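Local coordinates for protein transferrin (Manduca sexta, PDB 6WB6) that binds a single ferric ion together with a carbonate anion and carries iron as a secreted insect transferrin, at residues S4-C8 with R49-P55; M14-E18 with E32-A36; V136-M140 with A154-F158. All coordinates share one frame. Residues are numbered along the deposited sequence.

Interaction 1 (S4-C8 with R49-P55); sequences SYKLC and RQADFVP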
loop_
_atom_site.group_PDB
_atom_site.type_symbol
_atom_site.label_atom_id
_atom_site.label_comp_id
_atom_site.label_asym_id
_atom_site.label_seq_id
_atom_site.Cartn_x
_atom_site.Cartn_y
_atom_site.Cartn_z
ATOM N N SER A 4 1.458 23.659 -27.734
ATOM C CA SER A 4 2.337 23.700 -26.582
ATOM C C SER A 4 2.889 22.303 -26.307
ATOM O O SER A 4 2.453 21.305 -26.898
ATOM C CB SER A 4 1.593 24.233 -25.359
ATOM O OG SER A 4 1.067 25.524 -25.586
ATOM N N TYR A 5 3.877 22.250 -25.411
ATOM C CA TYR A 5 4.329 20.991 -24.833
ATOM C C TYR A 5 3.446 20.690 -23.633
ATOM O O TYR A 5 3.444 21.434 -22.646
ATOM C CB TYR A 5 5.791 21.045 -24.418
ATOM C CG TYR A 5 6.779 21.179 -25.551
ATOM C CD1 TYR A 5 7.183 20.081 -26.296
ATOM C CD2 TYR A 5 7.336 22.396 -25.839
ATOM C CE1 TYR A 5 8.124 20.215 -27.310
ATOM C CE2 TYR A 5 8.264 22.553 -26.850
ATOM C CZ TYR A 5 8.660 21.458 -27.577
ATOM O OH TYR A 5 9.590 21.625 -28.572
ATOM N N LYS A 6 2.678 19.616 -23.732
ATOM C CA LYS A 6 1.670 19.309 -22.738
ATOM C C LYS A 6 2.307 18.404 -21.699
ATOM O O LYS A 6 2.823 17.330 -22.027
ATOM C CB LYS A 6 0.444 18.677 -23.400
ATOM C CG LYS A 6 -0.434 19.705 -24.098
ATOM C CD LYS A 6 -1.520 19.070 -24.995
ATOM C CE LYS A 6 -0.918 18.554 -26.297
ATOM N NZ LYS A 6 -0.039 19.551 -27.031
ATOM N N LEU A 7 2.287 18.846 -20.462
ATOM C CA LEU A 7 2.863 18.094 -19.352
ATOM C C LEU A 7 1.722 17.475 -18.570
ATOM O O LEU A 7 0.860 18.198 -18.055
ATOM C CB LEU A 7 3.680 18.981 -18.423
ATOM C CG LEU A 7 4.082 18.318 -17.101
ATOM C CD1 LEU A 7 4.911 17.074 -17.370
ATOM C CD2 LEU A 7 4.879 19.292 -16.239
ATOM N N CYS A 8 1.719 16.153 -18.466
ATOM C CA CYS A 8 0.679 15.521 -17.681
ATOM C C CYS A 8 1.072 15.582 -16.219
ATOM O O CYS A 8 2.253 15.590 -15.872
ATOM C CB CYS A 8 0.433 14.089 -18.140
ATOM S SG CYS A 8 -0.967 13.354 -17.356
ATOM N N ARG A 49 -1.575 11.277 -27.048
ATOM C CA ARG A 49 -1.281 12.657 -27.420
ATOM C C ARG A 49 -2.182 13.691 -26.766
ATOM O O ARG A 49 -2.216 14.829 -27.241
ATOM C CB ARG A 49 -1.353 12.870 -28.937
ATOM C CG ARG A 49 -0.057 12.592 -29.688
ATOM C CD ARG A 49 0.340 11.115 -29.654
ATOM N NE ARG A 49 1.528 10.859 -30.468
ATOM C CZ ARG A 49 2.202 9.714 -30.502
ATOM N NH1 ARG A 49 1.831 8.678 -29.764
ATOM N NH2 ARG A 49 3.261 9.607 -31.275
ATOM N N GLN A 50 -2.932 13.355 -25.707
ATOM C CA GLN A 50 -3.529 14.426 -24.908
ATOM C C GLN A 50 -2.508 15.101 -24.012
ATOM O O GLN A 50 -2.820 16.101 -23.372
ATOM C CB GLN A 50 -4.639 13.927 -23.999
ATOM C CG GLN A 50 -5.853 13.359 -24.686
ATOM C CD GLN A 50 -6.812 12.770 -23.663
ATOM O OE1 GLN A 50 -7.117 11.578 -23.685
ATOM N NE2 GLN A 50 -7.274 13.604 -22.746
ATOM N N ALA A 51 -1.333 14.521 -23.893
ATOM C CA ALA A 51 -0.204 15.159 -23.249
ATOM C C ALA A 51 0.988 14.790 -24.089
ATOM O O ALA A 51 0.907 13.900 -24.942
ATOM C CB ALA A 51 -0.041 14.715 -21.793
ATOM N N ASP A 52 2.097 15.480 -23.862
ATOM C CA ASP A 52 3.296 15.233 -24.639
ATOM C C ASP A 52 4.392 14.560 -23.835
ATOM O O ASP A 52 5.197 13.838 -24.420
ATOM C CB ASP A 52 3.832 16.545 -25.229
ATOM C CG ASP A 52 2.805 17.223 -26.145
ATOM O OD1 ASP A 52 2.310 16.549 -27.065
ATOM O OD2 ASP A 52 2.496 18.404 -25.933
ATOM N N PHE A 53 4.421 14.746 -22.514
ATOM C CA PHE A 53 5.440 14.109 -21.695
ATOM C C PHE A 53 5.014 14.113 -20.238
ATOM O O PHE A 53 4.098 14.837 -19.820
ATOM C CB PHE A 53 6.795 14.801 -21.842
ATOM C CG PHE A 53 6.840 16.192 -21.231
ATOM C CD1 PHE A 53 5.996 17.198 -21.684
ATOM C CD2 PHE A 53 7.757 16.486 -20.214
ATOM C CE1 PHE A 53 6.053 18.494 -21.129
ATOM C CE2 PHE A 53 7.841 17.752 -19.651
ATOM C CZ PHE A 53 6.999 18.765 -20.085
ATOM N N VAL A 54 5.735 13.310 -19.464
ATOM C CA VAL A 54 5.442 13.104 -18.057
ATOM C C VAL A 54 6.693 12.553 -17.377
ATOM O O VAL A 54 7.454 11.799 -17.994
ATOM C CB VAL A 54 4.241 12.159 -17.894
ATOM C CG1 VAL A 54 4.600 10.759 -18.426
ATOM C CG2 VAL A 54 3.783 12.131 -16.456
ATOM N N PRO A 55 6.956 12.927 -16.131
ATOM C CA PRO A 55 8.060 12.310 -15.390
ATOM C C PRO A 55 7.756 10.860 -15.028
ATOM O O PRO A 55 6.623 10.503 -14.704
ATOM C CB PRO A 55 8.166 13.191 -14.137
ATOM C CG PRO A 55 6.772 13.737 -13.975
ATOM C CD PRO A 55 6.323 14.013 -15.360
#

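Interaction 2 (M14-E18 with E32-A36); sequences MKDCE and ECVPA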
loop_
_atom_site.group_PDB
_atom_site.type_symbol
_atom_site.label_atom_id
_atom_site.label_comp_id
_atom_site.label_asym_id
_atom_site.label_seq_id
_atom_site.Cartn_x
_atom_site.Cartn_y
_atom_site.Cartn_z
ATOM N N MET A 14 -2.399 19.943 -9.934
ATOM C CA MET A 14 -2.651 20.896 -11.005
ATOM C C MET A 14 -2.263 22.313 -10.593
ATOM O O MET A 14 -1.573 23.017 -11.335
ATOM C CB MET A 14 -4.120 20.836 -11.407
ATOM C CG MET A 14 -4.382 21.409 -12.752
ATOM S SD MET A 14 -3.601 20.493 -14.105
ATOM C CE MET A 14 -4.156 21.598 -15.382
ATOM N N LYS A 15 -2.710 22.760 -9.427
ATOM C CA LYS A 15 -2.353 24.112 -9.021
ATOM C C LYS A 15 -0.848 24.276 -8.925
ATOM O O LYS A 15 -0.340 25.376 -9.153
ATOM C CB LYS A 15 -2.999 24.488 -7.686
ATOM C CG LYS A 15 -4.506 24.767 -7.777
ATOM C CD LYS A 15 -4.797 26.100 -8.445
ATOM C CE LYS A 15 -6.243 26.205 -8.874
ATOM N NZ LYS A 15 -7.146 25.602 -7.854
ATOM N N ASP A 16 -0.115 23.209 -8.584
ATOM C CA ASP A 16 1.333 23.346 -8.502
ATOM C C ASP A 16 1.937 23.466 -9.889
ATOM O O ASP A 16 2.911 24.206 -10.100
ATOM C CB ASP A 16 1.929 22.172 -7.730
ATOM C CG ASP A 16 1.640 22.268 -6.248
ATOM O OD1 ASP A 16 2.030 23.279 -5.640
ATOM O OD2 ASP A 16 0.978 21.362 -5.704
ATOM N N CYS A 17 1.365 22.767 -10.850
ATOM C CA CYS A 17 1.866 22.881 -12.206
ATOM C C CYS A 17 1.620 24.285 -12.750
ATOM O O CYS A 17 2.414 24.788 -13.552
ATOM C CB CYS A 17 1.201 21.804 -13.056
ATOM S SG CYS A 17 1.732 21.666 -14.759
ATOM N N GLU A 18 0.542 24.935 -12.299
ATOM C CA GLU A 18 0.214 26.266 -12.790
ATOM C C GLU A 18 1.195 27.288 -12.240
ATOM O O GLU A 18 1.735 28.096 -12.996
ATOM C CB GLU A 18 -1.234 26.613 -12.422
ATOM C CG GLU A 18 -2.257 25.709 -13.151
ATOM C CD GLU A 18 -3.650 25.745 -12.525
ATOM O OE1 GLU A 18 -3.860 26.501 -11.554
ATOM O OE2 GLU A 18 -4.537 25.016 -13.006
ATOM N N GLU A 32 1.816 23.445 -21.070
ATOM C CA GLU A 32 0.487 23.399 -20.492
ATOM C C GLU A 32 0.379 22.203 -19.572
ATOM O O GLU A 32 0.980 21.152 -19.809
ATOM C CB GLU A 32 -0.651 23.297 -21.518
ATOM C CG GLU A 32 -0.252 23.272 -22.943
ATOM C CD GLU A 32 -1.475 23.166 -23.871
ATOM O OE1 GLU A 32 -2.591 22.909 -23.366
ATOM O OE2 GLU A 32 -1.329 23.337 -25.101
ATOM N N CYS A 33 -0.418 22.380 -18.537
ATOM C CA CYS A 33 -0.709 21.334 -17.576
ATOM C C CYS A 33 -1.934 20.555 -18.067
ATOM O O CYS A 33 -2.982 21.152 -18.340
ATOM C CB CYS A 33 -0.943 21.986 -16.215
ATOM S SG CYS A 33 0.493 23.021 -15.655
ATOM N N VAL A 34 -1.792 19.242 -18.220
ATOM C CA VAL A 34 -2.905 18.339 -18.499
ATOM C C VAL A 34 -3.112 17.474 -17.261
ATOM O O VAL A 34 -2.219 16.693 -16.910
ATOM C CB VAL A 34 -2.634 17.462 -19.730
ATOM C CG1 VAL A 34 -3.878 16.603 -20.086
ATOM C CG2 VAL A 34 -2.187 18.302 -20.891
ATOM N N PRO A 35 -4.246 17.573 -16.566
ATOM C CA PRO A 35 -4.442 16.723 -15.388
ATOM C C PRO A 35 -4.698 15.287 -15.783
ATOM O O PRO A 35 -5.294 15.000 -16.823
ATOM C CB PRO A 35 -5.670 17.331 -14.704
ATOM C CG PRO A 35 -6.444 17.957 -15.846
ATOM C CD PRO A 35 -5.389 18.482 -16.780
ATOM N N ALA A 36 -4.237 14.372 -14.932
ATOM C CA ALA A 36 -4.641 12.986 -15.031
ATOM C C ALA A 36 -4.996 12.480 -13.645
ATOM O O ALA A 36 -4.796 13.159 -12.633
ATOM C CB ALA A 36 -3.568 12.098 -15.672
#

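Interaction 3 (V136-M140 with A154-F158); sequences VFPKM and ALSTF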
loop_
_atom_site.group_PDB
_atom_site.type_symbol
_atom_site.label_atom_id
_atom_site.label_comp_id
_atom_site.label_asym_id
_atom_site.label_seq_id
_atom_site.Cartn_x
_atom_site.Cartn_y
_atom_site.Cartn_z
ATOM N N VAL A 136 22.063 -23.669 -8.210
ATOM C CA VAL A 136 22.373 -23.884 -6.806
ATOM C C VAL A 136 21.391 -23.133 -5.908
ATOM O O VAL A 136 21.167 -23.529 -4.751
ATOM C CB VAL A 136 23.849 -23.492 -6.584
ATOM C CG1 VAL A 136 24.038 -22.032 -6.819
ATOM C CG2 VAL A 136 24.328 -23.875 -5.197
ATOM N N PHE A 137 20.752 -22.099 -6.427
ATOM C CA PHE A 137 19.855 -21.260 -5.625
ATOM C C PHE A 137 18.519 -21.966 -5.405
ATOM O O PHE A 137 17.939 -22.492 -6.354
ATOM C CB PHE A 137 19.609 -19.908 -6.318
ATOM C CG PHE A 137 19.064 -18.866 -5.396
ATOM C CD1 PHE A 137 19.910 -18.217 -4.485
ATOM C CD2 PHE A 137 17.719 -18.555 -5.411
ATOM C CE1 PHE A 137 19.411 -17.283 -3.606
ATOM C CE2 PHE A 137 17.203 -17.616 -4.538
ATOM C CZ PHE A 137 18.058 -16.974 -3.626
ATOM N N PRO A 138 17.981 -21.953 -4.180
ATOM C CA PRO A 138 16.701 -22.633 -3.937
ATOM C C PRO A 138 15.613 -22.121 -4.861
ATOM O O PRO A 138 15.590 -20.953 -5.240
ATOM C CB PRO A 138 16.376 -22.301 -2.477
ATOM C CG PRO A 138 17.685 -21.859 -1.852
ATOM C CD PRO A 138 18.529 -21.321 -2.962
ATOM N N LYS A 139 14.704 -23.022 -5.219
ATOM C CA LYS A 139 13.536 -22.670 -5.995
ATOM C C LYS A 139 12.521 -21.973 -5.105
ATOM O O LYS A 139 12.541 -22.090 -3.879
ATOM C CB LYS A 139 12.903 -23.917 -6.629
ATOM C CG LYS A 139 13.852 -24.670 -7.556
ATOM C CD LYS A 139 14.303 -23.741 -8.670
ATOM C CE LYS A 139 15.166 -24.433 -9.711
ATOM N NZ LYS A 139 15.882 -23.433 -10.548
ATOM N N MET A 140 11.630 -21.224 -5.747
ATOM C CA MET A 140 10.742 -20.325 -5.030
ATOM C C MET A 140 9.281 -20.494 -5.454
ATOM O O MET A 140 8.477 -19.580 -5.260
ATOM C CB MET A 140 11.218 -18.885 -5.235
ATOM C CG MET A 140 12.500 -18.553 -4.427
ATOM S SD MET A 140 13.062 -16.867 -4.761
ATOM C CE MET A 140 13.827 -17.092 -6.339
ATOM N N ALA A 154 14.080 -18.983 0.468
ATOM C CA ALA A 154 15.204 -19.182 -0.432
ATOM C C ALA A 154 16.458 -18.517 0.124
ATOM O O ALA A 154 17.525 -19.127 0.183
ATOM C CB ALA A 154 14.857 -18.639 -1.821
ATOM N N LEU A 155 16.356 -17.260 0.527
ATOM C CA LEU A 155 17.539 -16.600 1.057
ATOM C C LEU A 155 18.046 -17.297 2.324
ATOM O O LEU A 155 19.244 -17.573 2.444
ATOM C CB LEU A 155 17.230 -15.132 1.295
ATOM C CG LEU A 155 17.088 -14.379 -0.043
ATOM C CD1 LEU A 155 16.266 -13.121 0.145
ATOM C CD2 LEU A 155 18.486 -14.059 -0.675
ATOM N N SER A 156 17.151 -17.619 3.271
ATOM C CA SER A 156 17.588 -18.190 4.552
ATOM C C SER A 156 18.127 -19.605 4.415
ATOM O O SER A 156 18.816 -20.084 5.321
ATOM C CB SER A 156 16.448 -18.219 5.559
ATOM O OG SER A 156 15.443 -19.080 5.112
ATOM N N THR A 157 17.811 -20.276 3.314
ATOM C CA THR A 157 18.350 -21.585 2.973
ATOM C C THR A 157 19.639 -21.514 2.156
ATOM O O THR A 157 20.421 -22.468 2.173
ATOM C CB THR A 157 17.280 -22.359 2.185
ATOM O OG1 THR A 157 16.268 -22.794 3.096
ATOM C CG2 THR A 157 17.857 -23.542 1.429
ATOM N N PHE A 158 19.880 -20.423 1.435
ATOM C CA PHE A 158 21.074 -20.325 0.598
ATOM C C PHE A 158 22.232 -19.721 1.384
ATOM O O PHE A 158 23.354 -20.231 1.358
ATOM C CB PHE A 158 20.756 -19.478 -0.636
ATOM C CG PHE A 158 21.864 -19.408 -1.677
ATOM C CD1 PHE A 158 22.146 -20.480 -2.510
ATOM C CD2 PHE A 158 22.561 -18.243 -1.874
ATOM C CE1 PHE A 158 23.119 -20.388 -3.486
ATOM C CE2 PHE A 158 23.535 -18.149 -2.863
ATOM C CZ PHE A 158 23.811 -19.217 -3.659
#

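Interaction 1 (S4-C8 with R49-P55)
In the N-lobe of this transferrin, a lobe of the periplasmic-binding-protein type, strand 5-8 meets strand 53-55 side by side, N-to-C directions 37° apart, at a single bridge between Leu7 and Phe53. Lys6 O accepts hydrogen bonds from both Asp52 N (2.7 Å) and Phe53 N (3.1 Å), and Cys8 N gives one to Phe53 O (3.0 Å). Phe53, chi1 p, swings its ring back over strand 5-8, so that Leu7 (t, p) lays CD1 on the ring face in a CH-pi contact, 3.9 Å from the centroid. Cys8, chi1 t, packs CB on Ala51 CB at 3.7 Å, while its sulfur is bonded to Cys42 of helix 39-47. Arg49 ends that helix in a Schellman motif and turns its guanidinium away to Asp71 and Asp281. Asp52, chi1 m, has OD1 taken by His279 and directs OD2 at Lys6, whose chain curls back (m, t, m, m): OD2 accepts from Lys6 N at 2.5 Å and forms a salt bridge with Lys6 NZ at 3.0 Å.

Interaction 2 (M14-E18 with E32-A36)
Helix 14-18 and strand 32-36 run almost exactly antiparallel, their short axes 173° apart in direction and 8.6 Å apart at closest approach. The nearest backbone pairs are Cys17 with Cys33, CA to CA 6.2 Å, and Met14 with Pro35, CA to CA 6.3 Å. No hydrogen bond crosses the gap; the helix keeps its own, such as Glu18 N to Met14 O at 3.0 Å, and a covalent link with apolar packing makes the join. Cys17 and Cys33 both point their CA-to-CB bonds at the opposite segment, and their SG atoms are bonded at 2.0 Å with chi3 of -93°, near the relaxed value for a disulfide. Met14, one helical turn before Cys17, starts sideways, but its t, p, t conformation brings CE in over the strand. Met14 CE rests 3.3 Å from Cys33 CB, 3.2 Å from Cys33 O and 3.6 Å from Pro35 CD, so one methyl touches both Cys33 and the CD edge of Pro35. The CA-to-CB bond of Val34 points away from the helix, and its side chain packs on Lys6, while its backbone pairs with Leu7 and Val9. Beyond the helix, Val311 of helix 306-311 packs on Cys17. Strand 5-10, helix 14-21 and strand 31-36 form a beta-alpha-beta unit with parallel strands, and the disulfide staples its helix to its second strand at the lobe surface.

Interaction 3 (V136-M140 with A154-F158)
Phe137 drives the edge of its ring at the face of Phe158 in a T-shaped (edge-to-face) pair, with centroids 4.9 Å apart and planes inclined by 57°. Phe137 CD1 comes closest, 3.6 Å from Phe158 CG. The t rotamer carries the ring in toward the helix, where Phe137 CE2 also lies 3.7 Å from Ala154 CB and Phe137 CZ lies 4.2 Å from Leu155 CD2, the leucine meeting the ring at its edge. Val136 approaches Phe158 differently, CG1 sitting 3.8 Å from CE1 near the plane of that ring. The segment 136-140 has no regular secondary structure and belongs to the connection between helix 121-131 and helix 147-158, whose last turns supply Ala154 to Phe158; Leu128 and Leu131 of the former helix pack on Phe137 as well. The contact therefore folds an interhelical loop of the N-lobe back onto the helix that follows it. Pro138 points its CA-to-CB bond toward that helix: CG is 3.4 Å from Ala154 O and 3.7 Å from Thr157 CG2, and CD is 3.7 Å from Phe158 CB. The small side chain of Ala154 is consistent with the close approach, the CA atoms of Pro138 and Ala154 being 5.1 Å apart. No hydrogen bond joins the segments. Further along the loop, Met140 sets CG 3.5 Å from the same Ala154 CB.

All three contacts lie in the N-lobe half of the chain, within one transferrin-like repeat. Interactions 1 and 2 are neighbours, centres 10 Å apart, and share strand 5-10, which pairs in parallel with 31-36 and is bridged to 53-56: Leu7 N lies 2.7 Å from Glu32 O and Leu7 O 2.9 Å from Val34 N. Along the chain, both segments of interaction 2 fall between those of interaction 1, so the crossover is completed before the chain returns as strand 53-56. Interaction 3 follows later in a remote part of the lobe, nearest atoms about 30 and 35 Å from interactions 1 and 2. It lies by helix 121-131, whose Asn121, Val122 and Gly123 line the carbonate pocket.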